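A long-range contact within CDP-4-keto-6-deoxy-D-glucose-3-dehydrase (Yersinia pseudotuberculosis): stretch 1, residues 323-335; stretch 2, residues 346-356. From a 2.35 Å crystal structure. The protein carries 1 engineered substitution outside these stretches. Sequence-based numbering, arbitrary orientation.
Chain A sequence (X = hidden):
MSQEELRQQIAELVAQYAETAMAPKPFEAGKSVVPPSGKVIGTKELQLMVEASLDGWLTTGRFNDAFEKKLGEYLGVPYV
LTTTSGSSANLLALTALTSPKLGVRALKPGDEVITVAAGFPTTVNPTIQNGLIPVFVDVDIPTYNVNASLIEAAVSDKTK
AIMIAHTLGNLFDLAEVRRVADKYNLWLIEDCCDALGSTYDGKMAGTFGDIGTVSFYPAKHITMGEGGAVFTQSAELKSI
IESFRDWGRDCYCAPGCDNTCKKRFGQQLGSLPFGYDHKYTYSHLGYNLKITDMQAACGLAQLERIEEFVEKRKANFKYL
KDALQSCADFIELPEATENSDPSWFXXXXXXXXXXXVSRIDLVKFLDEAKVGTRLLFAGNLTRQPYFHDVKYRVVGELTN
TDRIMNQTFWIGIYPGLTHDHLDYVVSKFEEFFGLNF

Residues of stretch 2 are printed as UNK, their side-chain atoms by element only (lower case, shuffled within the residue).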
# COMPACT_ATOMS: atom_id res chain seq x y z
N ALA A 323 6.92 -22.66 -33.32
CA ALA A 323 8.34 -22.81 -33.55
C ALA A 323 9.00 -23.81 -32.60
O ALA A 323 9.85 -24.61 -33.01
CB ALA A 323 9.02 -21.46 -33.43
N LEU A 324 8.62 -23.77 -31.33
CA LEU A 324 9.18 -24.65 -30.30
C LEU A 324 8.64 -26.07 -30.34
O LEU A 324 9.03 -26.92 -29.53
CB LEU A 324 8.92 -24.05 -28.91
CG LEU A 324 10.10 -23.60 -28.06
CD1 LEU A 324 11.17 -22.97 -28.91
CD2 LEU A 324 9.59 -22.62 -27.00
N GLN A 325 7.75 -26.36 -31.28
CA GLN A 325 7.20 -27.70 -31.36
C GLN A 325 8.30 -28.69 -31.75
O GLN A 325 8.13 -29.90 -31.61
CB GLN A 325 6.08 -27.74 -32.40
CG GLN A 325 5.09 -28.85 -32.15
CD GLN A 325 4.01 -28.44 -31.17
OE1 GLN A 325 3.26 -29.27 -30.67
NE2 GLN A 325 3.91 -27.14 -30.91
N SER A 326 9.42 -28.17 -32.22
CA SER A 326 10.54 -28.99 -32.63
C SER A 326 11.27 -29.64 -31.46
O SER A 326 12.07 -30.56 -31.65
CB SER A 326 11.53 -28.15 -33.43
OG SER A 326 12.04 -27.10 -32.63
N CYS A 327 10.99 -29.17 -30.25
CA CYS A 327 11.62 -29.71 -29.06
C CYS A 327 10.66 -30.54 -28.23
O CYS A 327 11.00 -30.99 -27.14
CB CYS A 327 12.18 -28.58 -28.22
SG CYS A 327 13.26 -27.47 -29.12
N ALA A 328 9.46 -30.77 -28.75
CA ALA A 328 8.44 -31.53 -28.03
C ALA A 328 8.93 -32.79 -27.32
O ALA A 328 8.27 -33.27 -26.39
CB ALA A 328 7.30 -31.86 -28.96
N ASP A 329 10.06 -33.35 -27.74
CA ASP A 329 10.59 -34.57 -27.11
C ASP A 329 11.28 -34.32 -25.77
O ASP A 329 11.38 -35.22 -24.94
CB ASP A 329 11.59 -35.28 -28.02
CG ASP A 329 10.93 -36.02 -29.17
OD1 ASP A 329 9.83 -36.57 -28.99
OD2 ASP A 329 11.54 -36.06 -30.26
N PHE A 330 11.75 -33.09 -25.57
CA PHE A 330 12.45 -32.73 -24.35
C PHE A 330 11.66 -31.83 -23.41
O PHE A 330 11.85 -31.88 -22.19
CB PHE A 330 13.77 -32.06 -24.71
CG PHE A 330 14.63 -32.89 -25.61
CD1 PHE A 330 15.14 -34.11 -25.18
CD2 PHE A 330 14.89 -32.48 -26.92
CE1 PHE A 330 15.89 -34.92 -26.03
CE2 PHE A 330 15.64 -33.28 -27.78
CZ PHE A 330 16.14 -34.51 -27.33
N ILE A 331 10.77 -31.02 -23.97
CA ILE A 331 9.98 -30.11 -23.16
C ILE A 331 8.50 -30.16 -23.50
O ILE A 331 8.11 -30.37 -24.65
CB ILE A 331 10.51 -28.66 -23.30
CG1 ILE A 331 10.58 -28.22 -24.76
CG2 ILE A 331 11.91 -28.57 -22.74
CD1 ILE A 331 9.30 -27.70 -25.31
N GLU A 332 7.67 -29.98 -22.48
CA GLU A 332 6.23 -29.98 -22.64
C GLU A 332 5.77 -28.54 -22.87
O GLU A 332 6.03 -27.66 -22.05
CB GLU A 332 5.57 -30.57 -21.40
CG GLU A 332 5.60 -32.09 -21.39
CD GLU A 332 5.51 -32.66 -19.99
OE1 GLU A 332 4.67 -32.17 -19.21
OE2 GLU A 332 6.26 -33.60 -19.69
N LEU A 333 5.10 -28.31 -24.00
CA LEU A 333 4.64 -26.97 -24.33
C LEU A 333 3.30 -26.62 -23.68
O LEU A 333 2.47 -27.49 -23.46
CB LEU A 333 4.56 -26.81 -25.85
CG LEU A 333 5.92 -26.90 -26.54
CD1 LEU A 333 5.74 -26.89 -28.05
CD2 LEU A 333 6.79 -25.74 -26.10
N PRO A 334 3.09 -25.33 -23.37
CA PRO A 334 1.86 -24.84 -22.74
C PRO A 334 0.57 -25.04 -23.52
O PRO A 334 0.56 -25.04 -24.75
CB PRO A 334 2.18 -23.36 -22.49
CG PRO A 334 3.08 -23.02 -23.62
CD PRO A 334 4.01 -24.21 -23.68
N GLU A 335 -0.52 -25.22 -22.78
CA GLU A 335 -1.82 -25.43 -23.40
C GLU A 335 -2.93 -24.63 -22.71
O GLU A 335 -3.18 -24.77 -21.51
CB GLU A 335 -2.17 -26.92 -23.39
CG GLU A 335 -1.50 -27.71 -24.49
CD GLU A 335 -1.58 -29.21 -24.26
OE1 GLU A 335 -2.57 -29.68 -23.66
OE2 GLU A 335 -0.65 -29.93 -24.70
N UNK A 346 3.01 -14.99 -19.66
CA UNK A 346 4.32 -15.53 -19.97
C UNK A 346 4.15 -16.86 -20.66
O UNK A 346 3.02 -17.33 -20.82
N UNK A 347 5.26 -17.48 -21.06
CA UNK A 347 5.23 -18.77 -21.76
C UNK A 347 5.81 -19.86 -20.85
O UNK A 347 7.02 -20.01 -20.75
c UNK A 347 6.77 -20.82 -24.10
c UNK A 347 4.75 -19.77 -24.86
c UNK A 347 6.59 -21.84 -25.03
c UNK A 347 4.56 -20.78 -25.79
c UNK A 347 5.48 -21.83 -25.88
c UNK A 347 6.07 -18.66 -23.03
c UNK A 347 5.85 -19.77 -24.01
N UNK A 348 4.94 -20.65 -20.19
CA UNK A 348 5.38 -21.73 -19.29
C UNK A 348 5.82 -23.03 -19.99
O UNK A 348 5.12 -23.57 -20.84
c UNK A 348 4.15 -21.95 -18.41
c UNK A 348 3.03 -21.75 -19.40
c UNK A 348 3.47 -20.51 -20.16
N UNK A 349 6.99 -23.52 -19.59
CA UNK A 349 7.57 -24.73 -20.16
C UNK A 349 8.06 -25.69 -19.08
O UNK A 349 8.77 -25.29 -18.16
c UNK A 349 8.78 -24.39 -21.06
c UNK A 349 9.43 -25.67 -21.58
c UNK A 349 8.32 -23.50 -22.22
c UNK A 349 9.46 -22.86 -22.97
N UNK A 350 7.67 -26.96 -19.20
CA UNK A 350 8.12 -27.98 -18.26
C UNK A 350 9.14 -28.91 -18.91
O UNK A 350 8.82 -29.63 -19.86
c UNK A 350 6.94 -28.82 -17.73
o UNK A 350 6.07 -27.98 -16.96
c UNK A 350 7.45 -29.96 -16.86
N UNK A 351 10.37 -28.89 -18.40
CA UNK A 351 11.43 -29.73 -18.93
C UNK A 351 11.29 -31.17 -18.45
O UNK A 351 11.18 -31.43 -17.25
c UNK A 351 13.99 -30.12 -18.70
c UNK A 351 14.40 -30.22 -20.17
c UNK A 351 12.80 -29.18 -18.53
c UNK A 351 15.17 -29.66 -17.85
N UNK A 352 11.31 -32.11 -19.39
CA UNK A 352 11.10 -33.52 -19.07
C UNK A 352 12.23 -34.06 -18.21
O UNK A 352 13.41 -33.77 -18.45
n UNK A 352 7.08 -35.04 -22.27
c UNK A 352 9.57 -35.08 -22.29
c UNK A 352 9.63 -34.23 -21.04
c UNK A 352 10.98 -34.34 -20.35
c UNK A 352 8.30 -34.82 -23.09
N UNK A 353 11.88 -34.84 -17.19
CA UNK A 353 12.86 -35.39 -16.26
C UNK A 353 13.86 -36.28 -16.98
O UNK A 353 15.06 -36.25 -16.69
c UNK A 353 11.39 -35.30 -14.17
o UNK A 353 9.71 -35.11 -15.85
o UNK A 353 9.11 -34.72 -13.77
c UNK A 353 9.97 -35.02 -14.63
c UNK A 353 12.16 -36.17 -15.15
N UNK A 354 13.37 -37.08 -17.92
CA UNK A 354 14.20 -38.07 -18.60
C UNK A 354 14.97 -37.45 -19.75
O UNK A 354 15.48 -38.15 -20.63
o UNK A 354 11.32 -39.43 -20.35
o UNK A 354 12.74 -37.87 -20.97
c UNK A 354 12.40 -38.81 -20.22
c UNK A 354 13.34 -39.23 -19.11
N UNK A 355 15.06 -36.12 -19.75
CA UNK A 355 15.77 -35.40 -20.80
C UNK A 355 17.27 -35.52 -20.63
O UNK A 355 18.02 -35.22 -21.56
o UNK A 355 15.91 -33.28 -19.64
c UNK A 355 15.38 -33.92 -20.78
N UNK A 356 17.72 -35.94 -19.45
CA UNK A 356 19.14 -36.08 -19.22
C UNK A 356 19.85 -34.85 -18.69
O UNK A 356 21.07 -34.89 -18.45

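Position 346 has no side-chain atoms and lies out of reach of stretch 1; it is Gly-346. Position 347 carries one carbon followed by a ring of six carbons, with no heteroatom. CG of Pro-334 sits over one face of this ring, 3.6 Å from its centroid, while CD2 of Leu-333 approaches the edge. An all-carbon six-membered ring on a single methylene identifies Phe-347, whose CE2 also lies 3.7 Å from CD2 of Leu-324.

At position 348 three carbons close a ring onto the backbone nitrogen. One of them packs against Pro-334, and the carbonyl O of 348 lies 3.1 Å from CD of Pro-334. The closed ring defines Pro-348, whose CG is 3.6 Å from CB of Pro-334.

Position 349 has four carbons, forked at the first, with one arm two carbons long. They pack against Ile-331 and Leu-324. This is Ile-349: its CG2 meets CB of Ile-331 at 3.6 Å, and its CD1 is 4.0 Å from CD2 of Leu-324.

Position 350 bears one carbon carrying an oxygen and a carbon, and its backbone pairs with Glu-332. That branching is a threonine, Thr-350; the hydroxyl is satisfied elsewhere in the structure.

At position 351 there are again four carbons, but the fork is at the second, and one arm reaches back to Ile-331. This is Leu-351, with CD1 3.9 Å from CG2 of Ile-331. Position 352 is four carbons in a row ending in nitrogen; the chain passes the carbonyl of Asp-329 and its nitrogen meets the carboxylate of Glu-332. This is Lys-352; its NZ forms a salt bridge with OE2 of Glu-332 at 3.1 Å, and its CD passes 3.2 Å from the carbonyl O of Asp-329.

Position 353 has three carbons, the third with two oxygens, and makes no close contact with stretch 1: Glu-353. Position 354 has two carbons, the second with two oxygens, and likewise makes none: Asp-354. Position 355 has one carbon and one oxygen; its CB lies 4.4 Å from CD1 of Phe-330, oblique to the ring. It is Ser-355, whose OG donates to O of Lys-352 at 2.8 Å. Position 356 lacks a side chain and has a positive phi of 90°, where a CB would jam against the preceding carbonyl: Gly-356.

The contact is a short antiparallel pairing. N of Glu-332 donates to O of Thr-350 at 2.9 Å, the return bond from N of Thr-350 to O of Glu-332 is weak at 3.4 Å, and N of Lys-352 donates to O of Phe-330 at 2.9 Å. Ile-331 and Leu-351 share one sheet face; Glu-332 and Thr-350 share the other. Beyond the bridges, apolar packing around Phe-347 and the paired prolines extends the contact.

Stretch 2 346-356: GFPITLKEDSG
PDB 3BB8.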